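Local structure of FACT complex subunit SPT16 (Ashbya gossypii, 6A8M) at residues Q91-K94 and F100-E103; Y268-S273 and A414-D419; Y318-L323 and V347-S352. The protein probably reorganizes nucleosomes, as a subunit of the histone chaperone FACT, during transcription, replication and repair, and is represented here by its peptidase-like N-terminal domain. One frame throughout, in Å; residues are numbered along the deposited sequence.

Contact 1. Residues Q91-K94 and F100-E103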
loop_
_atom_site.group_PDB
_atom_site.type_symbol
_atom_site.label_atom_id
_atom_site.label_comp_id
_atom_site.label_asym_id
_atom_site.label_seq_id
_atom_site.Cartn_x
_atom_site.Cartn_y
_atom_site.Cartn_z
ATOM N N GLN A 91 -27.257 15.893 -2.631
ATOM C CA GLN A 91 -26.929 16.464 -3.932
ATOM C C GLN A 91 -26.718 15.375 -4.974
ATOM O O GLN A 91 -27.215 15.478 -6.100
ATOM C CB GLN A 91 -25.686 17.346 -3.812
ATOM C CG GLN A 91 -25.062 17.759 -5.139
ATOM C CD GLN A 91 -24.035 18.870 -4.971
ATOM O OE1 GLN A 91 -23.904 19.449 -3.887
ATOM N NE2 GLN A 91 -23.302 19.174 -6.041
ATOM N N MET A 92 -25.970 14.324 -4.615
ATOM C CA MET A 92 -25.778 13.211 -5.531
ATOM C C MET A 92 -27.109 12.551 -5.864
ATOM O O MET A 92 -27.390 12.261 -7.030
ATOM C CB MET A 92 -24.804 12.209 -4.916
ATOM C CG MET A 92 -24.282 11.157 -5.880
ATOM S SD MET A 92 -22.940 10.201 -5.146
ATOM C CE MET A 92 -22.252 11.416 -4.058
ATOM N N ASN A 93 -27.957 12.335 -4.854
ATOM C CA ASN A 93 -29.248 11.702 -5.102
ATOM C C ASN A 93 -30.102 12.516 -6.063
ATOM O O ASN A 93 -30.815 11.953 -6.904
ATOM C CB ASN A 93 -29.997 11.497 -3.790
ATOM C CG ASN A 93 -29.550 10.267 -3.059
ATOM O OD1 ASN A 93 -28.820 9.436 -3.605
ATOM N ND2 ASN A 93 -29.990 10.130 -1.803
ATOM N N LYS A 94 -30.078 13.844 -5.932
ATOM C CA LYS A 94 -30.892 14.658 -6.825
ATOM C C LYS A 94 -30.435 14.492 -8.267
ATOM O O LYS A 94 -31.260 14.384 -9.182
ATOM C CB LYS A 94 -30.844 16.125 -6.403
ATOM C CG LYS A 94 -31.566 17.052 -7.367
ATOM C CD LYS A 94 -33.044 16.682 -7.545
ATOM C CE LYS A 94 -33.892 17.128 -6.358
ATOM N NZ LYS A 94 -35.347 16.883 -6.592
ATOM N N PHE A 100 -29.629 5.863 -9.366
ATOM C CA PHE A 100 -28.836 5.421 -8.229
ATOM C C PHE A 100 -29.214 6.257 -7.017
ATOM O O PHE A 100 -29.144 7.489 -7.069
ATOM C CB PHE A 100 -27.347 5.561 -8.543
ATOM C CG PHE A 100 -26.448 4.879 -7.571
ATOM C CD1 PHE A 100 -26.252 3.510 -7.633
ATOM C CD2 PHE A 100 -25.761 5.605 -6.617
ATOM C CE1 PHE A 100 -25.411 2.878 -6.758
ATOM C CE2 PHE A 100 -24.908 4.967 -5.727
ATOM C CZ PHE A 100 -24.730 3.602 -5.804
ATOM N N LYS A 101 -29.590 5.595 -5.927
ATOM C CA LYS A 101 -30.086 6.286 -4.742
ATOM C C LYS A 101 -29.308 5.813 -3.525
ATOM O O LYS A 101 -29.332 4.622 -3.197
ATOM C CB LYS A 101 -31.580 6.026 -4.553
ATOM C CG LYS A 101 -32.198 6.775 -3.391
ATOM C CD LYS A 101 -33.571 6.215 -3.057
ATOM C CE LYS A 101 -34.268 7.105 -2.055
ATOM N NZ LYS A 101 -33.286 7.635 -1.064
ATOM N N ILE A 102 -28.640 6.743 -2.851
ATOM C CA ILE A 102 -27.926 6.442 -1.611
ATOM C C ILE A 102 -28.866 6.701 -0.448
ATOM O O ILE A 102 -29.473 7.773 -0.365
ATOM C CB ILE A 102 -26.663 7.305 -1.478
ATOM C CG1 ILE A 102 -25.698 7.065 -2.637
ATOM C CG2 ILE A 102 -25.966 7.062 -0.128
ATOM C CD1 ILE A 102 -24.571 8.104 -2.676
ATOM N N GLU A 103 -28.978 5.731 0.459
ATOM C CA GLU A 103 -29.759 5.886 1.679
ATOM C C GLU A 103 -28.827 5.866 2.880
ATOM O O GLU A 103 -28.010 4.953 3.018
ATOM C CB GLU A 103 -30.802 4.772 1.814
ATOM C CG GLU A 103 -31.683 4.631 0.605
ATOM C CD GLU A 103 -32.750 3.583 0.776
ATOM O OE1 GLU A 103 -33.371 3.201 -0.240
ATOM O OE2 GLU A 103 -32.977 3.141 1.920
HETATM O O HOH W 1 -26.889 8.873 -5.642
HETATM O O HOH W 2 -31.297 9.347 -6.279
#
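Asn93, near the C-terminal end of helix 79-95, faces the beginning of strand 101-106, where its CA lies 5.5 Å from the CA of Lys101. The Asn93 amide uses both its oxygen and its nitrogen to grip the backbone of Ile102. Ile102 N donates to Asn93 OD1 at 2.8 Å in a nearly straight bond (170°), though the donor is tilted 19° from the carbonyl plane of the amide. In return Asn93 ND2 donates to Ile102 O, also at 2.8 Å and equally straight; here the nitrogen lies in the carbonyl plane of Ile102, on a lone pair, and the oxygen lies close to the amide plane of Asn93. With CG beside its own backbone N (chi1 -82°), the carboxamide reaches the strand although its CB does not aim there. Water 1 donates to Asn93 OD1 and Phe100 O, so that OD1 accepts twice. Beside the amide, Met92 SD touches Ile102 CD1 at 3.6 Å, and Met92 also packs on Phe9 and Phe12 of helix 9-22. The contact closes the beta-alpha-beta unit of strand 72-77, helix 79-95 and strand 101-106 in the N-terminal lobe. Lys101 and Glu103 make backbone bonds to Glu71, Cys73 and Val75, whereas N and O of Ile102, on this edge strand, are met by the Asn93 amide; two bonds to one residue fix the rotation of that amide.

Contact 2. Residues Y268-S273 and A414-D419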
loop_
_atom_site.group_PDB
_atom_site.type_symbol
_atom_site.label_atom_id
_atom_site.label_comp_id
_atom_site.label_asym_id
_atom_site.label_seq_id
_atom_site.Cartn_x
_atom_site.Cartn_y
_atom_site.Cartn_z
ATOM N N TYR A 268 20.561 -11.876 6.372
ATOM C CA TYR A 268 19.601 -10.938 5.814
ATOM C C TYR A 268 18.334 -11.681 5.418
ATOM O O TYR A 268 18.350 -12.884 5.159
ATOM C CB TYR A 268 20.142 -10.212 4.587
ATOM C CG TYR A 268 21.526 -9.609 4.688
ATOM C CD1 TYR A 268 22.671 -10.395 4.552
ATOM C CD2 TYR A 268 21.691 -8.237 4.848
ATOM C CE1 TYR A 268 23.942 -9.820 4.607
ATOM C CE2 TYR A 268 22.944 -7.663 4.906
ATOM C CZ TYR A 268 24.067 -8.446 4.780
ATOM O OH TYR A 268 25.318 -7.862 4.804
ATOM N N ASP A 269 17.238 -10.942 5.352
ATOM C CA ASP A 269 15.924 -11.529 5.100
ATOM C C ASP A 269 15.182 -10.580 4.168
ATOM O O ASP A 269 14.878 -9.449 4.547
ATOM C CB ASP A 269 15.175 -11.756 6.417
ATOM C CG ASP A 269 13.833 -12.468 6.235
ATOM O OD1 ASP A 269 13.422 -12.754 5.079
ATOM O OD2 ASP A 269 13.197 -12.743 7.271
ATOM N N LEU A 270 14.928 -11.023 2.940
ATOM C CA LEU A 270 14.253 -10.214 1.930
ATOM C C LEU A 270 12.803 -10.623 1.720
ATOM O O LEU A 270 12.136 -10.082 0.824
ATOM C CB LEU A 270 15.002 -10.294 0.601
ATOM C CG LEU A 270 16.491 -9.974 0.714
ATOM C CD1 LEU A 270 17.168 -9.877 -0.650
ATOM C CD2 LEU A 270 16.660 -8.692 1.541
ATOM N N ARG A 271 12.305 -11.578 2.499
ATOM C CA ARG A 271 10.906 -11.958 2.398
ATOM C C ARG A 271 9.997 -10.798 2.800
ATOM O O ARG A 271 10.375 -9.900 3.560
ATOM C CB ARG A 271 10.622 -13.177 3.273
ATOM C CG ARG A 271 11.419 -14.384 2.857
ATOM C CD ARG A 271 11.246 -15.497 3.884
ATOM N NE ARG A 271 11.702 -15.068 5.208
ATOM C CZ ARG A 271 11.598 -15.802 6.311
ATOM N NH1 ARG A 271 11.024 -17.001 6.261
ATOM N NH2 ARG A 271 12.062 -15.329 7.467
ATOM N N VAL A 272 8.770 -10.839 2.271
ATOM C CA VAL A 272 7.778 -9.799 2.534
ATOM C C VAL A 272 7.598 -9.573 4.032
ATOM O O VAL A 272 7.387 -8.442 4.486
ATOM C CB VAL A 272 6.443 -10.177 1.859
ATOM C CG1 VAL A 272 5.354 -9.189 2.216
ATOM C CG2 VAL A 272 6.619 -10.277 0.352
ATOM N N SER A 273 7.659 -10.644 4.817
ATOM C CA SER A 273 7.460 -10.563 6.257
ATOM C C SER A 273 8.668 -10.013 7.014
ATOM O O SER A 273 8.575 -9.813 8.235
ATOM C CB SER A 273 7.148 -11.961 6.777
ATOM O OG SER A 273 8.198 -12.819 6.357
ATOM N N ALA A 414 24.261 -9.147 0.998
ATOM C CA ALA A 414 22.986 -9.164 0.303
ATOM C C ALA A 414 22.847 -7.791 -0.318
ATOM O O ALA A 414 23.567 -6.854 0.047
ATOM C CB ALA A 414 21.808 -9.487 1.240
ATOM N N LEU A 415 21.947 -7.686 -1.279
ATOM C CA LEU A 415 21.748 -6.437 -2.002
ATOM C C LEU A 415 20.264 -6.182 -2.132
ATOM O O LEU A 415 19.495 -7.102 -2.418
ATOM C CB LEU A 415 22.366 -6.475 -3.420
ATOM C CG LEU A 415 23.868 -6.764 -3.457
ATOM C CD1 LEU A 415 24.329 -7.030 -4.891
ATOM C CD2 LEU A 415 24.656 -5.598 -2.849
ATOM N N GLN A 416 19.860 -4.925 -1.987
ATOM C CA GLN A 416 18.452 -4.636 -2.155
ATOM C C GLN A 416 18.273 -3.186 -2.574
ATOM O O GLN A 416 18.881 -2.287 -1.999
ATOM C CB GLN A 416 17.676 -4.932 -0.865
ATOM C CG GLN A 416 16.193 -4.720 -1.006
ATOM C CD GLN A 416 15.440 -5.297 0.159
ATOM O OE1 GLN A 416 15.671 -4.907 1.327
ATOM N NE2 GLN A 416 14.567 -6.251 -0.129
ATOM N N LEU A 417 17.404 -2.967 -3.557
ATOM C CA LEU A 417 17.125 -1.625 -4.045
ATOM C C LEU A 417 15.637 -1.541 -4.325
ATOM O O LEU A 417 15.093 -2.441 -4.965
ATOM C CB LEU A 417 17.916 -1.362 -5.334
ATOM C CG LEU A 417 17.897 0.042 -5.917
ATOM C CD1 LEU A 417 18.629 1.002 -4.971
ATOM C CD2 LEU A 417 18.535 0.039 -7.303
ATOM N N ALA A 418 14.985 -0.467 -3.873
ATOM C CA ALA A 418 13.570 -0.275 -4.181
ATOM C C ALA A 418 13.284 1.196 -4.430
ATOM O O ALA A 418 13.867 2.071 -3.793
ATOM C CB ALA A 418 12.655 -0.809 -3.048
ATOM N N ASP A 419 12.358 1.461 -5.358
ATOM C CA ASP A 419 11.895 2.810 -5.628
ATOM C C ASP A 419 10.416 2.771 -5.970
ATOM O O ASP A 419 9.892 1.751 -6.429
ATOM C CB ASP A 419 12.684 3.471 -6.775
ATOM C CG ASP A 419 14.032 3.990 -6.309
ATOM O OD1 ASP A 419 14.049 4.989 -5.570
ATOM O OD2 ASP A 419 15.065 3.390 -6.662
HETATM O O HOH W 3 12.132 -7.322 0.743
#
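Ala414 CB sits over one face of the Tyr268 ring, 3.7 Å from the centroid and 21° off the ring normal, which makes this a CH-pi contact. The methyl is displaced toward the rim, and its nearest ring atoms include Tyr268 CG at 3.5 Å. The placement follows from the tyrosine torsion: CG stands beside the backbone N (chi1 -48°), and the ring passes across the alanine methyl. Its hydroxyl reaches beyond the two segments to Cys286 O, with which it forms a hydrogen bond.

A van der Waals contact of a methyl against an amide comes from Leu270, whose CD2 meets the carboxamide of Gln416, coming within 3.6 Å of Gln416 NE2. The two side chains approach from opposite directions, the glutamine extended, with CG anti to its N (chi1 -177°). Leu270 also packs on Leu288 of strand 285-295.

These contacts lay the loop between strands 261-263 and 285-295 against strand 412-424, a member of the antiparallel sheet of the M24 peptidase-like domain, known for the pita-bread fold.

No direct hydrogen bond joins the segments. Water 3 spans them, donating to Leu270 O at 2.8 Å and accepting from Gln416 NE2.

The loop has a salt bridge of its own. Arg271 grips Asp269 side-on: NE donates to Asp269 OD1, and NH2 to Asp269 OD2 at 2.8 Å. Asp269 OD1 takes a second bond from Arg271 N at 3.0 Å, closing an Asx turn; Arg271 NE and Arg271 N reach this oxygen from opposite faces of the carboxylate plane.

Contact 3. Residues Y318-L323 and V347-S352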
loop_
_atom_site.group_PDB
_atom_site.type_symbol
_atom_site.label_atom_id
_atom_site.label_comp_id
_atom_site.label_asym_id
_atom_site.label_seq_id
_atom_site.Cartn_x
_atom_site.Cartn_y
_atom_site.Cartn_z
ATOM N N TYR A 318 26.639 -4.505 -7.002
ATOM C CA TYR A 318 25.789 -3.340 -6.799
ATOM C C TYR A 318 25.633 -2.548 -8.090
ATOM O O TYR A 318 24.545 -2.048 -8.391
ATOM C CB TYR A 318 26.322 -2.439 -5.687
ATOM C CG TYR A 318 25.400 -1.254 -5.498
ATOM C CD1 TYR A 318 24.245 -1.370 -4.742
ATOM C CD2 TYR A 318 25.639 -0.048 -6.141
ATOM C CE1 TYR A 318 23.365 -0.296 -4.595
ATOM C CE2 TYR A 318 24.769 1.039 -5.994
ATOM C CZ TYR A 318 23.632 0.898 -5.217
ATOM O OH TYR A 318 22.746 1.944 -5.066
ATOM N N ASP A 319 26.712 -2.413 -8.861
ATOM C CA ASP A 319 26.598 -1.749 -10.158
ATOM C C ASP A 319 25.586 -2.458 -11.038
ATOM O O ASP A 319 24.776 -1.811 -11.714
ATOM C CB ASP A 319 27.956 -1.703 -10.859
ATOM C CG ASP A 319 28.930 -0.745 -10.197
ATOM O OD1 ASP A 319 28.477 0.139 -9.428
ATOM O OD2 ASP A 319 30.145 -0.876 -10.470
ATOM N N PHE A 320 25.640 -3.790 -11.062
ATOM C CA PHE A 320 24.672 -4.570 -11.827
ATOM C C PHE A 320 23.254 -4.356 -11.321
ATOM O O PHE A 320 22.322 -4.207 -12.118
ATOM C CB PHE A 320 25.020 -6.058 -11.775
ATOM C CG PHE A 320 23.898 -6.921 -12.255
ATOM C CD1 PHE A 320 23.661 -7.045 -13.605
ATOM C CD2 PHE A 320 23.028 -7.534 -11.349
ATOM C CE1 PHE A 320 22.609 -7.813 -14.061
ATOM C CE2 PHE A 320 21.967 -8.290 -11.799
ATOM C CZ PHE A 320 21.756 -8.426 -13.146
ATOM N N LEU A 321 23.063 -4.355 -9.995
ATOM C CA LEU A 321 21.730 -4.154 -9.433
ATOM C C LEU A 321 21.111 -2.856 -9.937
ATOM O O LEU A 321 19.922 -2.817 -10.274
ATOM C CB LEU A 321 21.808 -4.159 -7.903
ATOM C CG LEU A 321 20.542 -3.904 -7.099
ATOM C CD1 LEU A 321 19.541 -5.021 -7.347
ATOM C CD2 LEU A 321 20.906 -3.815 -5.620
ATOM N N LEU A 322 21.915 -1.788 -10.034
ATOM C CA LEU A 322 21.416 -0.534 -10.599
ATOM C C LEU A 322 20.964 -0.703 -12.040
ATOM O O LEU A 322 19.909 -0.181 -12.434
ATOM C CB LEU A 322 22.495 0.545 -10.540
ATOM C CG LEU A 322 22.754 1.218 -9.208
ATOM C CD1 LEU A 322 23.925 2.203 -9.373
ATOM C CD2 LEU A 322 21.494 1.922 -8.695
ATOM N N LEU A 323 21.776 -1.390 -12.850
ATOM C CA LEU A 323 21.446 -1.622 -14.255
ATOM C C LEU A 323 20.187 -2.459 -14.392
ATOM O O LEU A 323 19.373 -2.226 -15.291
ATOM C CB LEU A 323 22.618 -2.312 -14.960
ATOM C CG LEU A 323 23.903 -1.477 -15.029
ATOM C CD1 LEU A 323 25.029 -2.226 -15.691
ATOM C CD2 LEU A 323 23.615 -0.176 -15.778
ATOM N N VAL A 347 14.654 -11.733 -14.854
ATOM C CA VAL A 347 15.390 -12.992 -14.815
ATOM C C VAL A 347 16.286 -13.122 -16.035
ATOM O O VAL A 347 17.433 -13.574 -15.936
ATOM C CB VAL A 347 14.412 -14.170 -14.708
ATOM C CG1 VAL A 347 15.167 -15.493 -14.869
ATOM C CG2 VAL A 347 13.677 -14.084 -13.375
ATOM N N ASN A 348 15.768 -12.742 -17.205
ATOM C CA ASN A 348 16.570 -12.782 -18.426
ATOM C C ASN A 348 17.818 -11.930 -18.283
ATOM O O ASN A 348 18.917 -12.335 -18.685
ATOM C CB ASN A 348 15.754 -12.289 -19.622
ATOM C CG ASN A 348 14.604 -13.195 -19.981
ATOM O OD1 ASN A 348 14.501 -14.326 -19.506
ATOM N ND2 ASN A 348 13.722 -12.695 -20.841
ATOM N N TYR A 349 17.655 -10.717 -17.756
ATOM C CA TYR A 349 18.781 -9.795 -17.661
ATOM C C TYR A 349 19.852 -10.336 -16.713
ATOM O O TYR A 349 21.050 -10.228 -16.990
ATOM C CB TYR A 349 18.260 -8.430 -17.209
ATOM C CG TYR A 349 19.226 -7.280 -17.367
ATOM C CD1 TYR A 349 19.367 -6.625 -18.585
ATOM C CD2 TYR A 349 19.992 -6.848 -16.297
ATOM C CE1 TYR A 349 20.259 -5.577 -18.728
ATOM C CE2 TYR A 349 20.880 -5.803 -16.429
ATOM C CZ TYR A 349 21.014 -5.171 -17.642
ATOM O OH TYR A 349 21.913 -4.126 -17.765
ATOM N N ILE A 350 19.438 -10.965 -15.609
ATOM C CA ILE A 350 20.412 -11.544 -14.683
ATOM C C ILE A 350 21.134 -12.717 -15.324
ATOM O O ILE A 350 22.355 -12.867 -15.188
ATOM C CB ILE A 350 19.717 -11.984 -13.381
ATOM C CG1 ILE A 350 19.137 -10.810 -12.625
ATOM C CG2 ILE A 350 20.682 -12.741 -12.500
ATOM C CD1 ILE A 350 18.009 -11.268 -11.720
ATOM N N ASN A 351 20.392 -13.580 -16.015
ATOM C CA ASN A 351 21.006 -14.742 -16.651
ATOM C C ASN A 351 22.030 -14.301 -17.679
ATOM O O ASN A 351 23.080 -14.939 -17.851
ATOM C CB ASN A 351 19.919 -15.598 -17.298
ATOM C CG ASN A 351 20.479 -16.770 -18.092
ATOM O OD1 ASN A 351 20.703 -17.847 -17.537
ATOM N ND2 ASN A 351 20.697 -16.570 -19.396
ATOM N N SER A 352 21.736 -13.196 -18.369
ATOM C CA SER A 352 22.654 -12.684 -19.377
ATOM C C SER A 352 23.950 -12.194 -18.751
ATOM O O SER A 352 25.044 -12.526 -19.227
ATOM C CB SER A 352 21.999 -11.546 -20.155
ATOM O OG SER A 352 22.865 -11.130 -21.191
HETATM O O HOH W 4 19.967 -1.233 -17.719
#
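The rings of Phe320 and Tyr349 touch by their rims without overlapping: their centroids are 5.7 Å apart and their planes differ by 19°. Phe320 CE1 comes to 3.6 Å from Tyr349 CE2, the two side chains reaching out from their helices in opposing senses. At the edge of the Phe320 ring, in its plane, lies Ile350 CG1, which is 3.6 Å from Phe320 CZ; the isoleucine chain stands roughly perpendicular to the phenylalanine. A chi1 of 166° swings the Phe320 ring out from its helix to reach Ile350. At the more exposed end, Leu323 CB lies 3.4 Å from Tyr349 OH. Water 4 donates to Leu323 O and has a weak, long link to Tyr349 OH.

The short helical segments run roughly antiparallel, their directions 146° apart, with axes 11.2 Å apart at closest approach, a separation spanned by the large aromatic side chains. Tyr349 continues along helix 312-332 onto Leu324 and Glu327. Both helices pack on the antiparallel sheet through Phe401 of strand 394-405, which Phe320 and Ile350 both touch, and helix 312-332 also turns Leu321 to strand 412-424.

In the fold
Contacts 2 and 3 belong to the M24 peptidase-like part, with centres about 16 Å apart. They join directly: Leu415 CB of contact 2 lies 3.7 Å from Leu321 CD2 of contact 3, and Leu417 CD2 is 3.8 Å from Leu322 CD2. Strand 412-424 therefore meets the 268-273 loop through Ala414 and Gln416, and helix 312-332 through Leu415 and Leu417, as alternating side chains of a strand allow. Contact 3 forms entirely within the chain between the two segments of contact 2. Contact 1 lies in the N-terminal lobe, across the chain's centre, about 47 Å from contact 2 and 54 Å from contact 3 between centres, without touching either.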